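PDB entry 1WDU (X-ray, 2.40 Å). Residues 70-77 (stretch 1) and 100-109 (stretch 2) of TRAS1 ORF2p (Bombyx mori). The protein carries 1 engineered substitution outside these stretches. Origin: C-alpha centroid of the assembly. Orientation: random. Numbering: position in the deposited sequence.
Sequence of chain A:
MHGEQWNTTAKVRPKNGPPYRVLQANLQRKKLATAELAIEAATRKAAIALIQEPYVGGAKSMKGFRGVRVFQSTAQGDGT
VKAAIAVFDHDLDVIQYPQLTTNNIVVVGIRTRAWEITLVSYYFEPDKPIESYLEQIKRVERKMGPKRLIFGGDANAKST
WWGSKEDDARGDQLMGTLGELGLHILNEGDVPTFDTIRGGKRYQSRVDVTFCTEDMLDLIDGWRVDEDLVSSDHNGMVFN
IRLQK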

# COMPACT_ATOMS: atom_id res chain seq x y z
N VAL A 70 7.95 11.81 4.68
CA VAL A 70 6.66 11.16 4.88
C VAL A 70 5.52 11.99 4.33
O VAL A 70 5.39 13.18 4.63
N PHE A 71 4.68 11.35 3.53
CA PHE A 71 3.53 12.01 2.92
C PHE A 71 2.30 11.34 3.48
O PHE A 71 2.13 10.13 3.35
N GLN A 72 1.45 12.14 4.12
CA GLN A 72 0.27 11.62 4.77
C GLN A 72 -1.05 11.99 4.13
O GLN A 72 -1.15 12.95 3.36
N SER A 73 -2.06 11.20 4.47
CA SER A 73 -3.41 11.42 3.99
C SER A 73 -3.98 12.49 4.93
O SER A 73 -3.41 12.76 5.99
N THR A 74 -5.09 13.09 4.54
CA THR A 74 -5.73 14.13 5.34
C THR A 74 -5.89 13.72 6.80
O THR A 74 -6.51 12.70 7.11
N ALA A 75 -5.34 14.54 7.70
CA ALA A 75 -5.42 14.26 9.13
C ALA A 75 -6.80 14.56 9.70
O ALA A 75 -7.50 15.44 9.21
N GLN A 76 -7.17 13.82 10.74
CA GLN A 76 -8.46 13.99 11.40
C GLN A 76 -8.29 14.95 12.57
O GLN A 76 -7.16 15.28 12.96
N GLY A 77 -9.41 15.40 13.14
CA GLY A 77 -9.37 16.32 14.26
C GLY A 77 -8.38 15.97 15.36
O GLY A 77 -7.64 16.84 15.83
N LEU A 100 -5.51 14.49 -5.12
CA LEU A 100 -5.89 13.09 -5.08
C LEU A 100 -5.88 12.48 -3.70
O LEU A 100 -6.53 11.46 -3.45
N THR A 101 -5.16 13.11 -2.79
CA THR A 101 -5.05 12.61 -1.43
C THR A 101 -6.27 12.96 -0.60
O THR A 101 -6.78 14.08 -0.67
N THR A 102 -6.73 12.00 0.19
CA THR A 102 -7.90 12.18 1.05
C THR A 102 -7.59 11.69 2.46
O THR A 102 -6.43 11.53 2.84
N ASN A 103 -8.65 11.43 3.22
CA ASN A 103 -8.51 10.94 4.58
C ASN A 103 -8.24 9.44 4.59
O ASN A 103 -7.90 8.88 5.63
N ASN A 104 -8.38 8.79 3.43
CA ASN A 104 -8.17 7.35 3.33
C ASN A 104 -7.06 6.95 2.37
O ASN A 104 -6.56 5.82 2.44
N ILE A 105 -6.70 7.84 1.45
CA ILE A 105 -5.63 7.52 0.51
C ILE A 105 -4.66 8.67 0.34
O ILE A 105 -5.02 9.85 0.49
N VAL A 106 -3.41 8.31 0.06
CA VAL A 106 -2.37 9.29 -0.18
C VAL A 106 -1.70 8.83 -1.47
O VAL A 106 -1.35 7.65 -1.64
N VAL A 107 -1.57 9.76 -2.41
CA VAL A 107 -1.00 9.47 -3.71
C VAL A 107 0.28 10.26 -3.89
O VAL A 107 0.32 11.48 -3.68
N VAL A 108 1.33 9.55 -4.30
CA VAL A 108 2.62 10.17 -4.51
C VAL A 108 3.35 9.57 -5.70
O VAL A 108 3.40 8.35 -5.84
N GLY A 109 3.91 10.44 -6.54
CA GLY A 109 4.66 9.97 -7.69
C GLY A 109 6.15 9.92 -7.38
O GLY A 109 6.65 10.72 -6.58

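How does Asn103, which has more of its surface covered by the other stretch than any other residue here, hold its place? Its CA-to-CB bond points sideways, but with chi1 in the m well (-63°) the amide end comes back against the loop of stretch 1. There OD1 accepts a hydrogen bond from Gln76 NE2, with 2.7 Å between NE2 and OD1. Gln76 also starts out sideways, and m settings at chi1 and chi2 bring its amide round to Asn103. The same NE2 of Gln76 makes a weak hydrogen bond of 2.9 Å to Thr74 O within its own loop, so one amide group both braces the turn and reaches across the contact. The other half of the Asn103 amide lies beside Thr74, with Asn103 ND2 3.3 Å from Thr74 CB.

What fixes Thr74 and Ser73 against the turn of stretch 2? Thr74 points toward that turn in the m rotamer, and its backbone N donates a hydrogen bond of 2.7 Å to Thr102 O, the one main-chain hydrogen bond between the stretches. Thr74 OG1 lies 3.2 Å from the same Thr102 O. Ser73, sideways and in the p rotamer, is buried and fits tightly, its CB 2.9 Å from Thr102 O and 3.7 Å from Ile105 O. Thr102 itself points away, also in the p rotamer, and its OG1 accepts hydrogen bonds from Asn104 N (3.0 Å) and Ile105 N (3.1 Å). These bonds, with the one from Thr102 N to Ile105 O (2.8 Å), help to shape the turn that offers Thr102 O to Thr74.

Does water take part? Water 1 joins the two loops, hydrogen-bonded to Ser73 OG at 2.8 Å and Thr74 O at 2.5 Å in stretch 1 and to Asn103 O at 2.6 Å in stretch 2. It thereby links Ser73 OG to Asn103 O, atoms that are themselves 3.8 Å apart.

Where does the contact become apolar? It does so along the strands, where Phe71, Val106 and Val108 all point toward the opposing stretch. Phe71 is in the m rotamer, and Val108 CG2 approaches its ring obliquely, 3.8 Å from Phe71 CG. Val106, in the p rotamer, sets CG2 4.3 Å from Phe71 CB and also packs on backbone, 3.6 Å from CG2 to Phe71 O and 3.5 Å from CG2 to Gln72 O. Between the two valines, Val107 points away, as the alternation of a strand requires.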

# COMPACT_ATOMS: atom_id res chain seq x y z
CB VAL A 70 6.41 10.87 6.37
CG1 VAL A 70 5.07 10.15 6.55
CG2 VAL A 70 7.55 10.02 6.93
CB PHE A 71 3.60 11.88 1.41
CG PHE A 71 4.89 12.38 0.85
CD1 PHE A 71 6.04 11.59 0.90
CD2 PHE A 71 5.00 13.70 0.39
CE1 PHE A 71 7.27 12.10 0.51
CE2 PHE A 71 6.23 14.22 0.00
CZ PHE A 71 7.37 13.43 0.06
CB GLN A 72 0.25 12.10 6.22
CG GLN A 72 1.55 11.87 6.94
CD GLN A 72 1.50 12.34 8.38
OE1 GLN A 72 1.08 13.46 8.66
NE2 GLN A 72 1.94 11.49 9.30
CB SER A 73 -4.21 10.13 4.11
OG SER A 73 -4.21 9.64 5.44
CB THR A 74 -7.11 14.48 4.79
OG1 THR A 74 -7.00 14.68 3.37
CG2 THR A 74 -7.64 15.74 5.45
CB ALA A 75 -4.36 15.07 9.88
CB GLN A 76 -8.97 12.64 11.92
CG GLN A 76 -8.83 11.49 10.94
CD GLN A 76 -9.58 11.73 9.65
OE1 GLN A 76 -10.81 11.79 9.64
NE2 GLN A 76 -8.85 11.86 8.55
CB LEU A 100 -4.98 12.28 -5.99
CG LEU A 100 -4.96 12.75 -7.44
CD1 LEU A 100 -3.90 11.98 -8.22
CD2 LEU A 100 -6.34 12.57 -8.06
CB THR A 101 -3.78 13.15 -0.75
OG1 THR A 101 -3.92 14.56 -0.54
CG2 THR A 101 -2.56 12.89 -1.62
CB THR A 102 -9.10 11.37 0.53
OG1 THR A 102 -8.83 9.97 0.70
CG2 THR A 102 -9.34 11.67 -0.95
CB ASN A 103 -9.79 11.22 5.38
CG ASN A 103 -10.07 12.71 5.53
OD1 ASN A 103 -10.16 13.23 6.65
ND2 ASN A 103 -10.22 13.41 4.40
CB ASN A 104 -9.46 6.64 2.92
CG ASN A 104 -10.54 6.74 3.98
OD1 ASN A 104 -11.34 7.68 3.98
ND2 ASN A 104 -10.55 5.78 4.90
CB ILE A 105 -6.16 7.13 -0.91
CG1 ILE A 105 -6.56 8.38 -1.68
CG2 ILE A 105 -7.33 6.14 -0.82
CD1 ILE A 105 -6.81 8.11 -3.15
CB VAL A 106 -1.37 9.39 1.02
CG1 VAL A 106 -0.60 8.10 1.20
CG2 VAL A 106 -0.43 10.59 0.81
CB VAL A 107 -2.00 9.83 -4.83
CG1 VAL A 107 -1.46 9.40 -6.19
CG2 VAL A 107 -3.37 9.19 -4.55
CB VAL A 108 3.49 10.02 -3.24
CG1 VAL A 108 4.95 9.89 -3.62
CG2 VAL A 108 3.27 11.20 -2.32
O HOH W 1 -6.31 10.19 7.15